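Local coordinates for pentacotripeptide-repeat region of PRORP domain-containing protein (Brachypodium distachyon, PDB 4ME2) that probably binds specific RNA sequences, including group II intron RNA in the chloroplast, as a pentatricopeptide repeat protein built of helix-turn-helix units, at residues A[48-60]-A[69-81]. Numbering follows the deposited sequence.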
ATOM      1  N   GLU A  48      -4.399 -25.180   9.018  1.00 26.08           N
ATOM      2  CA  GLU A  48      -4.517 -24.861   7.597  1.00 26.41           C
ATOM      3  C   GLU A  48      -3.616 -23.699   7.170  1.00 25.36           C
ATOM      4  O   GLU A  48      -3.093 -23.710   6.057  1.00 25.15           O
ATOM      5  CB  GLU A  48      -5.974 -24.653   7.152  1.00 28.13           C
ATOM      6  CG  GLU A  48      -6.919 -24.098   8.203  1.00 30.25           C
ATOM      7  CD  GLU A  48      -7.244 -25.104   9.295  1.00 30.83           C
ATOM      8  OE1 GLU A  48      -7.733 -26.213   8.994  1.00 33.79           O
ATOM      9  OE2 GLU A  48      -7.012 -24.776  10.466  1.00 30.58           O
ATOM     10  N   ALA A  49      -3.431 -22.707   8.042  1.00 24.49           N
ATOM     11  CA  ALA A  49      -2.529 -21.592   7.740  1.00 24.41           C
ATOM     12  C   ALA A  49      -1.088 -22.081   7.631  1.00 24.48           C
ATOM     13  O   ALA A  49      -0.385 -21.749   6.675  1.00 23.79           O
ATOM     14  CB  ALA A  49      -2.645 -20.494   8.781  1.00 24.42           C
ATOM     15  N   ILE A  50      -0.654 -22.878   8.607  1.00 24.91           N
ATOM     16  CA  ILE A  50       0.697 -23.445   8.585  1.00 25.32           C
ATOM     17  C   ILE A  50       0.959 -24.220   7.295  1.00 25.50           C
ATOM     18  O   ILE A  50       1.993 -24.029   6.642  1.00 24.73           O
ATOM     19  CB  ILE A  50       0.971 -24.341   9.813  1.00 26.24           C
ATOM     20  CG1 ILE A  50       1.093 -23.475  11.068  1.00 27.52           C
ATOM     21  CG2 ILE A  50       2.243 -25.158   9.611  1.00 26.74           C
ATOM     22  CD1 ILE A  50       1.369 -24.245  12.340  1.00 28.04           C
ATOM     23  N   HIS A  51       0.022 -25.091   6.927  1.00 25.78           N
ATOM     24  CA  HIS A  51       0.139 -25.858   5.691  1.00 26.17           C
ATOM     25  C   HIS A  51       0.246 -24.957   4.491  1.00 25.10           C
ATOM     26  O   HIS A  51       1.060 -25.201   3.602  1.00 24.96           O
ATOM     27  CB  HIS A  51      -1.022 -26.840   5.531  1.00 29.06           C
ATOM     28  CG  HIS A  51      -0.872 -28.103   6.348  1.00 31.71           C
ATOM     29  ND1 HIS A  51      -1.928 -28.850   6.731  1.00 33.42           N
ATOM     30  CD2 HIS A  51       0.262 -28.737   6.855  1.00 33.27           C
ATOM     31  CE1 HIS A  51      -1.494 -29.908   7.443  1.00 33.34           C
ATOM     32  NE2 HIS A  51      -0.153 -29.837   7.519  1.00 34.07           N
ATOM     33  N   ALA A  52      -0.564 -23.896   4.468  1.00 23.78           N
ATOM     34  CA  ALA A  52      -0.576 -22.961   3.345  1.00 23.25           C
ATOM     35  C   ALA A  52       0.732 -22.179   3.229  1.00 22.70           C
ATOM     36  O   ALA A  52       1.228 -21.952   2.122  1.00 23.08           O
ATOM     37  CB  ALA A  52      -1.764 -22.016   3.448  1.00 22.84           C
ATOM     38  N   VAL A  53       1.288 -21.774   4.367  1.00 23.27           N
ATOM     39  CA  VAL A  53       2.579 -21.084   4.378  1.00 22.96           C
ATOM     40  C   VAL A  53       3.655 -22.015   3.832  1.00 23.76           C
ATOM     41  O   VAL A  53       4.478 -21.617   3.004  1.00 22.94           O
ATOM     42  CB  VAL A  53       2.965 -20.603   5.795  1.00 23.03           C
ATOM     43  CG1 VAL A  53       4.422 -20.150   5.847  1.00 22.81           C
ATOM     44  CG2 VAL A  53       2.046 -19.476   6.242  1.00 22.48           C
ATOM     45  N   GLN A  54       3.647 -23.265   4.279  1.00 24.24           N
ATOM     46  CA  GLN A  54       4.670 -24.191   3.807  1.00 25.25           C
ATOM     47  C   GLN A  54       4.554 -24.473   2.312  1.00 24.64           C
ATOM     48  O   GLN A  54       5.565 -24.528   1.609  1.00 24.18           O
ATOM     49  CB  GLN A  54       4.712 -25.461   4.659  1.00 27.13           C
ATOM     50  CG  GLN A  54       5.298 -25.203   6.045  1.00 28.98           C
ATOM     51  CD  GLN A  54       6.656 -24.509   5.994  1.00 31.17           C
ATOM     52  OE1 GLN A  54       7.641 -25.082   5.531  1.00 33.98           O
ATOM     53  NE2 GLN A  54       6.709 -23.268   6.472  1.00 31.10           N
ATOM     54  N   ALA A  55       3.323 -24.621   1.828  1.00 23.77           N
ATOM     55  CA  ALA A  55       3.074 -24.837   0.404  1.00 24.27           C
ATOM     56  C   ALA A  55       3.553 -23.658  -0.441  1.00 23.58           C
ATOM     57  O   ALA A  55       4.179 -23.855  -1.480  1.00 24.32           O
ATOM     58  CB  ALA A  55       1.600 -25.116   0.150  1.00 24.50           C
ATOM     59  N   LEU A  56       3.261 -22.435  -0.002  1.00 22.41           N
ATOM     60  CA  LEU A  56       3.670 -21.259  -0.765  1.00 21.77           C
ATOM     61  C   LEU A  56       5.194 -21.175  -0.861  1.00 21.76           C
ATOM     62  O   LEU A  56       5.735 -20.854  -1.917  1.00 21.95           O
ATOM     63  CB  LEU A  56       3.085 -19.975  -0.167  1.00 21.37           C
ATOM     64  CG  LEU A  56       3.412 -18.679  -0.918  1.00 21.11           C
ATOM     65  CD1 LEU A  56       3.121 -18.812  -2.402  1.00 21.27           C
ATOM     66  CD2 LEU A  56       2.655 -17.497  -0.328  1.00 20.90           C
ATOM     67  N   LYS A  57       5.874 -21.465   0.244  1.00 22.07           N
ATOM     68  CA  LYS A  57       7.336 -21.506   0.256  1.00 22.57           C
ATOM     69  C   LYS A  57       7.864 -22.607  -0.680  1.00 23.23           C
ATOM     70  O   LYS A  57       8.752 -22.365  -1.499  1.00 23.07           O
ATOM     71  CB  LYS A  57       7.855 -21.655   1.694  1.00 22.78           C
ATOM     72  CG  LYS A  57       7.670 -20.394   2.537  1.00 23.41           C
ATOM     73  CD  LYS A  57       7.713 -20.650   4.041  1.00 24.89           C
ATOM     74  CE  LYS A  57       9.057 -21.186   4.505  1.00 26.25           C
ATOM     75  NZ  LYS A  57       9.074 -21.427   5.975  1.00 27.37           N
ATOM     76  N   ARG A  58       7.284 -23.800  -0.583  1.00 24.04           N
ATOM     77  CA  ARG A  58       7.663 -24.930  -1.428  1.00 25.17           C
ATOM     78  C   ARG A  58       7.490 -24.615  -2.916  1.00 24.74           C
ATOM     79  O   ARG A  58       8.374 -24.898  -3.726  1.00 24.91           O
ATOM     80  CB  ARG A  58       6.837 -26.158  -1.040  1.00 27.12           C
ATOM     81  CG  ARG A  58       7.165 -27.429  -1.803  1.00 29.65           C
ATOM     82  CD  ARG A  58       6.215 -28.559  -1.417  1.00 31.73           C
ATOM     83  NE  ARG A  58       4.863 -28.372  -1.955  1.00 34.29           N
ATOM     84  CZ  ARG A  58       3.754 -28.271  -1.223  1.00 34.99           C
ATOM     85  NH1 ARG A  58       3.799 -28.351   0.103  1.00 36.16           N
ATOM     86  NH2 ARG A  58       2.584 -28.102  -1.824  1.00 35.62           N
ATOM     87  N   LEU A  59       6.353 -24.017  -3.264  1.00 23.69           N
ATOM     88  CA  LEU A  59       6.032 -23.692  -4.656  1.00 23.66           C
ATOM     89  C   LEU A  59       6.953 -22.640  -5.265  1.00 22.95           C
ATOM     90  O   LEU A  59       7.065 -22.538  -6.488  1.00 24.95           O
ATOM     91  CB  LEU A  59       4.575 -23.231  -4.781  1.00 23.18           C
ATOM     92  CG  LEU A  59       3.503 -24.303  -4.562  1.00 23.81           C
ATOM     93  CD1 LEU A  59       2.123 -23.671  -4.430  1.00 23.78           C
ATOM     94  CD2 LEU A  59       3.533 -25.328  -5.684  1.00 24.33           C
ATOM     95  N   THR A  60       7.611 -21.856  -4.422  1.00 22.55           N
ATOM     96  CA  THR A  60       8.419 -20.756  -4.923  1.00 22.78           C
ATOM     97  C   THR A  60       9.886 -20.898  -4.558  1.00 22.93           C
ATOM     98  O   THR A  60      10.628 -19.927  -4.612  1.00 23.81           O
ATOM     99  CB  THR A  60       7.917 -19.405  -4.389  1.00 22.10           C
ATOM    100  OG1 THR A  60       7.899 -19.438  -2.952  1.00 21.04           O
ATOM    101  CG2 THR A  60       6.521 -19.080  -4.940  1.00 22.25           C
ATOM    102  N   ALA A  69       5.196 -16.114  -7.871  1.00 25.81           N
ATOM    103  CA  ALA A  69       4.620 -15.910  -6.545  1.00 25.59           C
ATOM    104  C   ALA A  69       3.117 -15.689  -6.623  1.00 25.28           C
ATOM    105  O   ALA A  69       2.396 -16.091  -5.717  1.00 23.77           O
ATOM    106  CB  ALA A  69       5.291 -14.752  -5.826  1.00 25.01           C
ATOM    107  N   THR A  70       2.653 -15.055  -7.701  1.00 25.72           N
ATOM    108  CA  THR A  70       1.220 -14.824  -7.905  1.00 25.83           C
ATOM    109  C   THR A  70       0.473 -16.141  -8.118  1.00 25.87           C
ATOM    110  O   THR A  70      -0.548 -16.400  -7.475  1.00 26.36           O
ATOM    111  CB  THR A  70       0.956 -13.863  -9.084  1.00 26.10           C
ATOM    112  OG1 THR A  70       1.549 -12.590  -8.803  1.00 26.28           O
ATOM    113  CG2 THR A  70      -0.539 -13.678  -9.306  1.00 27.35           C
ATOM    114  N   ALA A  71       0.991 -16.973  -9.016  1.00 26.52           N
ATOM    115  CA  ALA A  71       0.387 -18.270  -9.295  1.00 26.29           C
ATOM    116  C   ALA A  71       0.445 -19.151  -8.056  1.00 25.79           C
ATOM    117  O   ALA A  71      -0.518 -19.853  -7.723  1.00 26.70           O
ATOM    118  CB  ALA A  71       1.099 -18.944 -10.456  1.00 27.03           C
ATOM    119  N   ALA A  72       1.580 -19.110  -7.371  1.00 25.04           N
ATOM    120  CA  ALA A  72       1.759 -19.956  -6.218  1.00 23.92           C
ATOM    121  C   ALA A  72       0.809 -19.518  -5.117  1.00 22.70           C
ATOM    122  O   ALA A  72       0.248 -20.354  -4.433  1.00 22.36           O
ATOM    123  CB  ALA A  72       3.197 -19.939  -5.740  1.00 23.44           C
ATOM    124  N   ALA A  73       0.617 -18.210  -4.962  1.00 22.12           N
ATOM    125  CA  ALA A  73      -0.193 -17.693  -3.855  1.00 21.43           C
ATOM    126  C   ALA A  73      -1.666 -18.065  -3.990  1.00 21.42           C
ATOM    127  O   ALA A  73      -2.307 -18.421  -3.004  1.00 20.40           O
ATOM    128  CB  ALA A  73      -0.023 -16.188  -3.708  1.00 21.12           C
ATOM    129  N   SER A  74      -2.204 -17.996  -5.202  1.00 22.21           N
ATOM    130  CA  SER A  74      -3.585 -18.428  -5.394  1.00 23.23           C
ATOM    131  C   SER A  74      -3.740 -19.929  -5.150  1.00 23.20           C
ATOM    132  O   SER A  74      -4.715 -20.354  -4.540  1.00 23.72           O
ATOM    133  CB  SER A  74      -4.128 -18.019  -6.768  1.00 25.00           C
ATOM    134  OG  SER A  74      -3.372 -18.591  -7.818  1.00 27.17           O
ATOM    135  N   ALA A  75      -2.777 -20.725  -5.605  1.00 22.35           N
ATOM    136  CA  ALA A  75      -2.836 -22.172  -5.412  1.00 22.94           C
ATOM    137  C   ALA A  75      -2.718 -22.556  -3.938  1.00 22.80           C
ATOM    138  O   ALA A  75      -3.468 -23.396  -3.445  1.00 24.28           O
ATOM    139  CB  ALA A  75      -1.756 -22.866  -6.231  1.00 23.33           C
ATOM    140  N   ALA A  76      -1.781 -21.939  -3.230  1.00 22.13           N
ATOM    141  CA  ALA A  76      -1.513 -22.339  -1.851  1.00 22.50           C
ATOM    142  C   ALA A  76      -2.504 -21.749  -0.844  1.00 22.32           C
ATOM    143  O   ALA A  76      -2.827 -22.388   0.169  1.00 22.77           O
ATOM    144  CB  ALA A  76      -0.084 -21.992  -1.473  1.00 22.60           C
ATOM    145  N   LEU A  77      -3.001 -20.549  -1.132  1.00 22.20           N
ATOM    146  CA  LEU A  77      -3.799 -19.800  -0.160  1.00 22.80           C
ATOM    147  C   LEU A  77      -5.266 -19.652  -0.548  1.00 23.42           C
ATOM    148  O   LEU A  77      -6.073 -19.149   0.238  1.00 23.31           O
ATOM    149  CB  LEU A  77      -3.193 -18.408   0.059  1.00 22.91           C
ATOM    150  CG  LEU A  77      -1.676 -18.270   0.216  1.00 22.97           C
ATOM    151  CD1 LEU A  77      -1.286 -16.804   0.316  1.00 22.77           C
ATOM    152  CD2 LEU A  77      -1.151 -19.044   1.414  1.00 23.69           C
ATOM    153  N   GLY A  78      -5.606 -20.097  -1.751  1.00 24.01           N
ATOM    154  CA  GLY A  78      -6.918 -19.836  -2.335  1.00 25.04           C
ATOM    155  C   GLY A  78      -8.116 -20.521  -1.706  1.00 25.92           C
ATOM    156  O   GLY A  78      -9.252 -20.177  -2.017  1.00 26.53           O
ATOM    157  N   ARG A  79      -7.873 -21.495  -0.833  1.00 26.32           N
ATOM    158  CA  ARG A  79      -8.965 -22.202  -0.157  1.00 27.37           C
ATOM    159  C   ARG A  79      -9.212 -21.693   1.267  1.00 26.32           C
ATOM    160  O   ARG A  79     -10.158 -22.129   1.935  1.00 27.04           O
ATOM    161  CB  ARG A  79      -8.709 -23.720  -0.125  1.00 29.24           C
ATOM    162  CG  ARG A  79      -8.323 -24.375  -1.449  1.00 32.86           C
ATOM    163  CD  ARG A  79      -9.431 -24.314  -2.490  1.00 35.34           C
ATOM    164  NE  ARG A  79      -9.269 -25.338  -3.525  1.00 38.43           N
ATOM    165  CZ  ARG A  79      -9.873 -25.319  -4.712  1.00 39.53           C
ATOM    166  NH1 ARG A  79     -10.685 -24.320  -5.040  1.00 40.19           N
ATOM    167  NH2 ARG A  79      -9.659 -26.299  -5.581  1.00 41.69           N
ATOM    168  N   LEU A  80      -8.369 -20.771   1.732  1.00 24.46           N
ATOM    169  CA  LEU A  80      -8.401 -20.329   3.132  1.00 23.55           C
ATOM    170  C   LEU A  80      -9.521 -19.348   3.433  1.00 23.09           C
ATOM    171  O   LEU A  80      -9.776 -18.441   2.646  1.00 22.32           O
ATOM    172  CB  LEU A  80      -7.075 -19.680   3.523  1.00 23.03           C
ATOM    173  CG  LEU A  80      -5.799 -20.523   3.550  1.00 22.66           C
ATOM    174  CD1 LEU A  80      -4.611 -19.617   3.826  1.00 22.44           C
ATOM    175  CD2 LEU A  80      -5.875 -21.639   4.583  1.00 23.29           C
ATOM    176  N   LEU A  81     -10.167 -19.533   4.584  1.00 22.81           N
ATOM    177  CA  LEU A  81     -11.089 -18.537   5.137  1.00 23.21           C
ATOM    178  C   LEU A  81     -10.311 -17.319   5.629  1.00 22.68           C
ATOM    179  O   LEU A  81      -9.089 -17.382   5.804  1.00 21.73           O
ATOM    180  CB  LEU A  81     -11.912 -19.137   6.280  1.00 24.59           C
ATOM    181  CG  LEU A  81     -12.736 -20.393   5.998  1.00 25.74           C
ATOM    182  CD1 LEU A  81     -13.363 -20.883   7.293  1.00 26.51           C
ATOM    183  CD2 LEU A  81     -13.806 -20.140   4.947  1.00 26.96           C
TER
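E48 meets L80 through the inner end of its side chain: CB of E48 lies 4.0 Å from CD2 of L80, while the chain, bent at chi2, carries the carboxylate off. The other L80 branch reaches A52, whose CB is 3.7 Å from L80 CD1. CB of A52 also touches CD2 of L77 and rests 3.5 Å from the carbonyl O of A76. The small side chains let the backbones come close here, CA of A52 lying 5.3 Å from CA of A76. A55 follows with a methyl-to-methyl contact on A76. The segments 48-59 and 69-77, of two consecutive helices, run antiparallel at 153°, their axes 8.5 Å apart at closest approach, an arrangement like that of the helix-turn-helix repeats of this family, here at the N-terminal end of the modelled chain. Packing is knobs-into-holes from both sides: A76 sits among A52, A55, L56 and L59, and L56 among A72, A73, A76 and L77. With CG anti to the backbone N (chi1 -178°), L56 sends CD1 to 3.5 Å from A72 CB, and CD2 against L77 CD1. The side chains of A73 and L77 also touch helix 98-109, and L77 helix 82-94 as well. L59 lays its CB against A72, its CD1 reaching A76. At T60, OG1 donates to L56 O at 2.8 Å, tilted 21° from the carbonyl plane, and is also hydrogen-bonded to R64, in the link between the two helices. These bonds help to fix the rotation that brings CG2 of T60 to 3.5 Å from A72 CB and against CA of A69; a serine here would probably keep the hydroxyl's bonds but leave a gap where CG2 meets A69 and A72.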